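Local coordinates for DNA repair protein RecO (Deinococcus radiodurans, PDB 1U5K), which probably takes part in DNA repair and in homologous recombination by the RecF pathway, and carries a zinc ion bound by four cysteines, at the interface of chains A and B. Residues are numbered along the deposited sequence; one frame, centred on the assembly and turned at random. Chains: chain A/B, hypothetical protein.

Contact 1: the interface of chains A and B. Residues chain A 16-17; chain B 87-88, 127, 129.
A:Arg16 and B:Glu87 form the salt bridge of this patch, their side chains crossing at about a right angle. NH2 of the A:Arg16 guanidinium donates to the carboxylate oxygen OE1 of B:Glu87 at 2.7 Å. It arrives on the anti side of OE1, 33° out of the carboxylate plane. NH1 of A:Arg16 adds a weak second bond to OE1 of B:Glu87 (3.4 Å), so one oxygen takes both contacts in place of the paired, two-oxygen form. Bends at chi2 (68°) and chi3 (72°) fold the arginine so that its tip turns toward helix 86-102 of chain B. Polar but unbonded, NH1 of B:Arg88 lies 3.3 Å from NE of A:Arg16, and CZ of A:Arg16 hangs over the rim of the other guanidinium. Water 1 bridges the two guanidinium groups: NE of A:Arg16 lies 3.1 Å from its O and NH1 of B:Arg88 likewise. The nearby B:Glu87 carboxylate would probably ease any repulsion between them. CD of B:Pro129 borders the guanidinium, 4.0 Å from NH1 of A:Arg16. An alanine in place of A:Arg16 would probably leave the B:Glu87 carboxylate without its charge mate and water 1 without one of its partners. The patch ties a strand end of chain A to a chain B helix, in a pairing that may belong to the crystal alone.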
ATOM      1  N   ARG A  16      -3.292   3.573 -14.468  1.00 32.41           N
ATOM      2  CA  ARG A  16      -4.022   2.316 -14.396  1.00 33.53           C
ATOM      3  C   ARG A  16      -4.479   1.905 -15.794  1.00 34.76           C
ATOM      4  O   ARG A  16      -5.136   2.672 -16.495  1.00 34.56           O
ATOM      5  CB  ARG A  16      -5.223   2.453 -13.454  1.00 33.96           C
ATOM      6  CG  ARG A  16      -6.144   1.235 -13.399  1.00 33.53           C
ATOM      7  CD  ARG A  16      -5.494   0.008 -12.761  1.00 37.65           C
ATOM      8  NE  ARG A  16      -5.373   0.224 -11.323  1.00 35.04           N
ATOM      9  CZ  ARG A  16      -6.351   0.032 -10.452  1.00 37.13           C
ATOM     10  NH1 ARG A  16      -7.525  -0.445 -10.840  1.00 33.71           N
ATOM     11  NH2 ARG A  16      -6.146   0.288  -9.166  1.00 37.41           N
ATOM     12  N   VAL A  17      -4.090   0.705 -16.205  1.00 36.22           N
ATOM     13  CA  VAL A  17      -4.601   0.053 -17.397  1.00 37.95           C
ATOM     14  C   VAL A  17      -5.773  -0.790 -16.920  1.00 39.22           C
ATOM     15  O   VAL A  17      -5.657  -1.718 -16.124  1.00 39.38           O
ATOM     16  CB  VAL A  17      -3.583  -0.882 -18.048  1.00 38.87           C
ATOM     17  CG1 VAL A  17      -4.276  -1.744 -19.089  1.00 41.73           C
ATOM     18  CG2 VAL A  17      -2.430  -0.103 -18.674  1.00 40.01           C
TER
ATOM     19  N   GLU B  87      -5.248   1.931  -3.794  1.00 23.42           N
ATOM     20  CA  GLU B  87      -6.220   0.870  -4.022  1.00 24.66           C
ATOM     21  C   GLU B  87      -5.572  -0.504  -3.954  1.00 23.63           C
ATOM     22  O   GLU B  87      -6.158  -1.460  -3.452  1.00 23.39           O
ATOM     23  CB  GLU B  87      -6.908   1.012  -5.381  1.00 25.78           C
ATOM     24  CG  GLU B  87      -7.936  -0.096  -5.561  1.00 32.08           C
ATOM     25  CD  GLU B  87      -8.869   0.053  -6.752  1.00 38.58           C
ATOM     26  OE1 GLU B  87      -8.441   0.626  -7.773  1.00 43.29           O
ATOM     27  OE2 GLU B  87     -10.041  -0.378  -6.645  1.00 43.85           O
ATOM     28  N   ARG B  88      -4.379  -0.619  -4.519  1.00 22.12           N
ATOM     29  CA  ARG B  88      -3.686  -1.894  -4.478  1.00 22.03           C
ATOM     30  C   ARG B  88      -3.231  -2.213  -3.052  1.00 22.50           C
ATOM     31  O   ARG B  88      -3.322  -3.361  -2.607  1.00 22.57           O
ATOM     32  CB  ARG B  88      -2.541  -1.896  -5.482  1.00 22.16           C
ATOM     33  CG  ARG B  88      -2.957  -1.759  -6.930  1.00 19.88           C
ATOM     34  CD  ARG B  88      -1.739  -1.823  -7.823  1.00 21.29           C
ATOM     35  NE  ARG B  88      -2.031  -1.510  -9.216  1.00 22.56           N
ATOM     36  CZ  ARG B  88      -2.602  -2.322 -10.088  1.00 24.59           C
ATOM     37  NH1 ARG B  88      -2.777  -1.877 -11.321  1.00 25.71           N
ATOM     38  NH2 ARG B  88      -3.018  -3.533  -9.739  1.00 21.91           N
ATOM     39  N   PRO B 127      -4.961  -5.501 -13.762  1.00 24.79           N
ATOM     40  CA  PRO B 127      -5.934  -4.410 -13.885  1.00 27.03           C
ATOM     41  C   PRO B 127      -7.124  -4.486 -12.930  1.00 26.86           C
ATOM     42  O   PRO B 127      -7.744  -3.458 -12.703  1.00 26.05           O
ATOM     43  CB  PRO B 127      -6.355  -4.467 -15.362  1.00 26.30           C
ATOM     44  CG  PRO B 127      -5.949  -5.761 -15.877  1.00 27.30           C
ATOM     45  CD  PRO B 127      -4.748  -6.189 -15.044  1.00 28.04           C
ATOM     46  N   PRO B 129      -7.652  -5.607  -9.307  1.00 27.88           N
ATOM     47  CA  PRO B 129      -7.275  -6.105  -7.983  1.00 27.34           C
ATOM     48  C   PRO B 129      -8.404  -6.633  -7.102  1.00 27.56           C
ATOM     49  O   PRO B 129      -8.130  -7.563  -6.335  1.00 23.94           O
ATOM     50  CB  PRO B 129      -6.604  -4.901  -7.324  1.00 28.87           C
ATOM     51  CG  PRO B 129      -7.087  -3.723  -8.115  1.00 28.52           C
ATOM     52  CD  PRO B 129      -7.154  -4.237  -9.525  1.00 28.33           C
TER
HETATM   53  O   HOH W   1      -2.461   1.197 -11.468  1.00 31.65           O

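Contact 2: the interface of chains A and B. Residues chain A 93, 97, 231-232, 234-235; chain B 81, 83-84.
Two short 3-10 helices, 231-235 of chain A and 81-84 of chain B, meet here, with A:Ser231 and B:Ala84 in direct contact. The hydroxyl OG of A:Ser231 donates to the backbone oxygen O of B:Ala84 at 2.6 Å. It comes from above the carbonyl plane, 52° out of it, and so misses the lone pairs. The serine's chi1 of 61° sets OG between its own backbone N and carbonyl carbon, turned to this oxygen. The carboxylate of A:Glu97 also lies near, OE1 3.5 Å from O of B:Ala84, but without a bond. Below the carbonyl, the methyl CB of B:Ala84 is packed against A:Leu235, 3.6 Å from CG and about as far from CD1. CB of A:Gln234 borders the CB methyl of B:Ala84 at 4.0 Å. The other branch of A:Leu235, CD2, reaches CB of the B:Pro81 ring at 4.0 Å. CD1 in turn lies over one face of the A:His93 imidazole, near its rim, and this packing within chain A probably helps to place the leucine. NE2 of A:His93 stays 3.6 Å from O of B:Pro81, unbonded. In the fold, chain B supplies the short turn between strand 69-78 and helix 86-102, while chain A supplies helix 86-102 and a 3-10 helix near its C-terminus.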
ATOM      1  N   HIS A  93       8.985   7.771  -7.693  1.00 21.08           N
ATOM      2  CA  HIS A  93       7.759   7.079  -7.319  1.00 20.76           C
ATOM      3  C   HIS A  93       7.326   7.425  -5.891  1.00 20.86           C
ATOM      4  O   HIS A  93       6.153   7.681  -5.644  1.00 21.50           O
ATOM      5  CB  HIS A  93       8.034   5.603  -7.487  1.00 20.97           C
ATOM      6  CG  HIS A  93       6.838   4.706  -7.472  1.00 21.95           C
ATOM      7  ND1 HIS A  93       5.578   5.114  -7.850  1.00 29.28           N
ATOM      8  CD2 HIS A  93       6.736   3.386  -7.187  1.00 23.54           C
ATOM      9  CE1 HIS A  93       4.748   4.090  -7.779  1.00 26.29           C
ATOM     10  NE2 HIS A  93       5.419   3.040  -7.348  1.00 26.63           N
ATOM     11  N   GLU A  97       3.684   9.376  -4.882  1.00 19.62           N
ATOM     12  CA  GLU A  97       2.685   8.831  -3.962  1.00 20.30           C
ATOM     13  C   GLU A  97       2.638   9.662  -2.674  1.00 20.61           C
ATOM     14  O   GLU A  97       1.583   9.906  -2.096  1.00 19.29           O
ATOM     15  CB  GLU A  97       2.942   7.340  -3.709  1.00 20.33           C
ATOM     16  CG  GLU A  97       2.685   6.453  -4.922  1.00 20.02           C
ATOM     17  CD  GLU A  97       1.207   6.303  -5.266  1.00 24.79           C
ATOM     18  OE1 GLU A  97       0.315   6.730  -4.493  1.00 23.26           O
ATOM     19  OE2 GLU A  97       0.919   5.717  -6.327  1.00 25.58           O
ATOM     20  N   SER A 231      -0.092   4.595   1.998  1.00 25.41           N
ATOM     21  CA  SER A 231       0.582   3.558   1.222  1.00 23.68           C
ATOM     22  C   SER A 231       1.930   3.982   0.637  1.00 22.33           C
ATOM     23  O   SER A 231       2.768   3.186   0.218  1.00 23.22           O
ATOM     24  CB  SER A 231      -0.378   3.037   0.153  1.00 23.10           C
ATOM     25  OG  SER A 231      -0.797   4.038  -0.758  1.00 22.72           O
ATOM     26  N   TRP A 232       2.153   5.279   0.530  1.00 22.09           N
ATOM     27  CA  TRP A 232       3.436   5.792   0.081  1.00 22.19           C
ATOM     28  C   TRP A 232       4.581   5.334   0.962  1.00 22.91           C
ATOM     29  O   TRP A 232       5.732   5.323   0.537  1.00 23.14           O
ATOM     30  CB  TRP A 232       3.395   7.318   0.028  1.00 23.31           C
ATOM     31  CG  TRP A 232       3.220   7.988   1.341  1.00 21.85           C
ATOM     32  CD1 TRP A 232       2.043   8.372   1.893  1.00 23.29           C
ATOM     33  CD2 TRP A 232       4.249   8.370   2.263  1.00 17.57           C
ATOM     34  NE1 TRP A 232       2.265   8.932   3.125  1.00 21.24           N
ATOM     35  CE2 TRP A 232       3.615   8.960   3.370  1.00 22.52           C
ATOM     36  CE3 TRP A 232       5.641   8.278   2.271  1.00 24.82           C
ATOM     37  CZ2 TRP A 232       4.326   9.476   4.457  1.00 21.28           C
ATOM     38  CZ3 TRP A 232       6.353   8.781   3.363  1.00 22.14           C
ATOM     39  CH2 TRP A 232       5.690   9.349   4.452  1.00 19.44           C
ATOM     40  N   GLN A 234       5.279   2.344   1.702  1.00 22.15           N
ATOM     41  CA  GLN A 234       5.874   1.223   0.982  1.00 21.83           C
ATOM     42  C   GLN A 234       7.158   1.596   0.227  1.00 23.30           C
ATOM     43  O   GLN A 234       8.033   0.762  -0.034  1.00 23.27           O
ATOM     44  CB  GLN A 234       4.837   0.697  -0.003  1.00 21.22           C
ATOM     45  CG  GLN A 234       3.625   0.053   0.628  1.00 21.80           C
ATOM     46  CD  GLN A 234       4.050  -1.064   1.570  1.00 27.49           C
ATOM     47  OE1 GLN A 234       4.641  -2.063   1.145  1.00 27.23           O
ATOM     48  NE2 GLN A 234       3.825  -0.860   2.852  1.00 26.29           N
ATOM     49  N   LEU A 235       7.281   2.867  -0.139  1.00 22.70           N
ATOM     50  CA  LEU A 235       8.421   3.317  -0.912  1.00 23.03           C
ATOM     51  C   LEU A 235       9.544   4.010  -0.142  1.00 23.84           C
ATOM     52  O   LEU A 235      10.549   4.399  -0.739  1.00 22.94           O
ATOM     53  CB  LEU A 235       7.930   4.217  -2.045  1.00 23.71           C
ATOM     54  CG  LEU A 235       6.866   3.579  -2.925  1.00 21.82           C
ATOM     55  CD1 LEU A 235       6.336   4.591  -3.919  1.00 22.36           C
ATOM     56  CD2 LEU A 235       7.316   2.286  -3.599  1.00 24.61           C
TER
ATOM     57  N   PRO B  81       6.615  -2.675  -5.619  1.00 23.65           N
ATOM     58  CA  PRO B  81       6.446  -1.226  -5.443  1.00 23.63           C
ATOM     59  C   PRO B  81       5.048  -0.701  -5.756  1.00 23.54           C
ATOM     60  O   PRO B  81       4.656   0.295  -5.153  1.00 22.36           O
ATOM     61  CB  PRO B  81       7.478  -0.594  -6.388  1.00 24.36           C
ATOM     62  CG  PRO B  81       8.042  -1.699  -7.211  1.00 27.50           C
ATOM     63  CD  PRO B  81       7.747  -3.012  -6.502  1.00 25.19           C
ATOM     64  N   LEU B  83       2.298  -1.797  -4.889  1.00 20.75           N
ATOM     65  CA  LEU B  83       1.494  -1.827  -3.670  1.00 20.75           C
ATOM     66  C   LEU B  83       1.466  -0.475  -2.945  1.00 20.55           C
ATOM     67  O   LEU B  83       0.728  -0.291  -1.984  1.00 21.53           O
ATOM     68  CB  LEU B  83       1.964  -2.942  -2.733  1.00 20.69           C
ATOM     69  CG  LEU B  83       1.711  -4.362  -3.249  1.00 22.49           C
ATOM     70  CD1 LEU B  83       2.088  -5.395  -2.222  1.00 23.18           C
ATOM     71  CD2 LEU B  83       0.283  -4.603  -3.755  1.00 21.39           C
ATOM     72  N   ALA B  84       2.253   0.483  -3.418  1.00 20.16           N
ATOM     73  CA  ALA B  84       2.227   1.841  -2.902  1.00 21.21           C
ATOM     74  C   ALA B  84       1.006   2.621  -3.380  1.00 22.31           C
ATOM     75  O   ALA B  84       0.700   3.682  -2.840  1.00 23.68           O
ATOM     76  CB  ALA B  84       3.486   2.554  -3.308  1.00 20.96           C
TER

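Contact 3: the interface of chains A and B. Residues chain A 16-19; chain B 127-128.
The backbone oxygen O of B:Pro127 is flanked by A:Pro19, whose ring atom CD lies 4.1 Å from it, and by the guanidinium of A:Arg16; neither forms a hydrogen bond to it. No polar bond crosses this patch, and its contact is one of shape. The rings of A:Pro19 and B:Pro127 lie alongside, running antiparallel, with CD of A:Pro19 4.0 Å from CB of B:Pro127. That CB of B:Pro127 rests over a face of the peptide joining A:Thr18 to A:Pro19, 3.9 Å from the carbonyl carbon C of A:Thr18 and 3.8 Å from the ring nitrogen N of A:Pro19. Proline on both sides makes for stiff surfaces: the ring nitrogen of A:Pro19 has no N-H to offer, and neither ring can swing away as an open side chain could. B:Asp128 extends the packing, its CB 4.2 Å from CG of A:Pro19. With CG anti to the backbone N (chi1 -168°), its carboxylate is turned aside from the A:Pro19 ring, and CB does the touching. OD1 of B:Asp128 stays 6.8 Å from NH1 of A:Arg16, so any pull between these opposite charges is likely to be long-range and modest. Chain A contributes the end of strand 5-17, in the N-terminal OB-fold domain, and the start of the turn leading to strand 23-29; chain B contributes the loop between helices 110-125 and 129-143.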
ATOM      1  N   ARG A  16      -3.292   3.573 -14.468  1.00 32.41           N
ATOM      2  CA  ARG A  16      -4.022   2.316 -14.396  1.00 33.53           C
ATOM      3  C   ARG A  16      -4.479   1.905 -15.794  1.00 34.76           C
ATOM      4  O   ARG A  16      -5.136   2.672 -16.495  1.00 34.56           O
ATOM      5  CB  ARG A  16      -5.223   2.453 -13.454  1.00 33.96           C
ATOM      6  CG  ARG A  16      -6.144   1.235 -13.399  1.00 33.53           C
ATOM      7  CD  ARG A  16      -5.494   0.008 -12.761  1.00 37.65           C
ATOM      8  NE  ARG A  16      -5.373   0.224 -11.323  1.00 35.04           N
ATOM      9  CZ  ARG A  16      -6.351   0.032 -10.452  1.00 37.13           C
ATOM     10  NH1 ARG A  16      -7.525  -0.445 -10.840  1.00 33.71           N
ATOM     11  NH2 ARG A  16      -6.146   0.288  -9.166  1.00 37.41           N
ATOM     12  N   VAL A  17      -4.090   0.705 -16.205  1.00 36.22           N
ATOM     13  CA  VAL A  17      -4.601   0.053 -17.397  1.00 37.95           C
ATOM     14  C   VAL A  17      -5.773  -0.790 -16.920  1.00 39.22           C
ATOM     15  O   VAL A  17      -5.657  -1.718 -16.124  1.00 39.38           O
ATOM     16  CB  VAL A  17      -3.583  -0.882 -18.048  1.00 38.87           C
ATOM     17  CG1 VAL A  17      -4.276  -1.744 -19.089  1.00 41.73           C
ATOM     18  CG2 VAL A  17      -2.430  -0.103 -18.674  1.00 40.01           C
ATOM     19  N   THR A  18      -6.932  -0.456 -17.461  1.00 39.43           N
ATOM     20  CA  THR A  18      -8.206  -1.033 -17.066  1.00 40.09           C
ATOM     21  C   THR A  18      -8.470  -2.330 -17.853  1.00 40.25           C
ATOM     22  O   THR A  18      -7.890  -2.510 -18.927  1.00 39.05           O
ATOM     23  CB  THR A  18      -9.152   0.133 -17.416  1.00 40.71           C
ATOM     24  OG1 THR A  18      -9.568   0.826 -16.229  1.00 41.98           O
ATOM     25  CG2 THR A  18     -10.332  -0.275 -18.230  1.00 39.18           C
ATOM     26  N   PRO A  19      -9.313  -3.243 -17.374  1.00 41.15           N
ATOM     27  CA  PRO A  19      -9.584  -4.466 -18.145  1.00 41.95           C
ATOM     28  C   PRO A  19     -10.072  -4.215 -19.578  1.00 42.66           C
ATOM     29  O   PRO A  19      -9.679  -4.951 -20.489  1.00 43.56           O
ATOM     30  CB  PRO A  19     -10.590  -5.242 -17.290  1.00 41.88           C
ATOM     31  CG  PRO A  19     -10.543  -4.615 -15.940  1.00 42.52           C
ATOM     32  CD  PRO A  19     -10.041  -3.203 -16.090  1.00 41.60           C
TER
ATOM     33  N   PRO B 127      -4.961  -5.501 -13.762  1.00 24.79           N
ATOM     34  CA  PRO B 127      -5.934  -4.410 -13.885  1.00 27.03           C
ATOM     35  C   PRO B 127      -7.124  -4.486 -12.930  1.00 26.86           C
ATOM     36  O   PRO B 127      -7.744  -3.458 -12.703  1.00 26.05           O
ATOM     37  CB  PRO B 127      -6.355  -4.467 -15.362  1.00 26.30           C
ATOM     38  CG  PRO B 127      -5.949  -5.761 -15.877  1.00 27.30           C
ATOM     39  CD  PRO B 127      -4.748  -6.189 -15.044  1.00 28.04           C
ATOM     40  N   ASP B 128      -7.463  -5.644 -12.372  1.00 28.44           N
ATOM     41  CA  ASP B 128      -8.656  -5.752 -11.527  1.00 28.32           C
ATOM     42  C   ASP B 128      -8.283  -6.385 -10.184  1.00 28.30           C
ATOM     43  O   ASP B 128      -8.543  -7.571  -9.948  1.00 27.19           O
ATOM     44  CB  ASP B 128      -9.708  -6.564 -12.288  1.00 29.84           C
ATOM     45  CG  ASP B 128     -11.091  -6.520 -11.662  1.00 30.17           C
ATOM     46  OD1 ASP B 128     -11.318  -6.090 -10.501  1.00 29.56           O
ATOM     47  OD2 ASP B 128     -12.046  -6.903 -12.366  1.00 34.75           O
TER

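Contact 1 and contact 3 are neighbours, their C-alpha centres about 5 Å apart, and share A:Arg16, A:Val17 and B:Pro127; together they form one continuous patch, charged on one side and proline-lined on the other. The C-alpha centre of contact 2 lies about 13 Å from that of contact 1 and about 18 Å from that of contact 3. Helix 86-102 takes part in contact 1 from chain B and in contact 2 from chain A, with different residues; the interface as a whole is not an exact two-fold. Such an asymmetric pairing does not by itself show a dimer in solution, though the spread of contacts along chain A would restrict how chain B can turn.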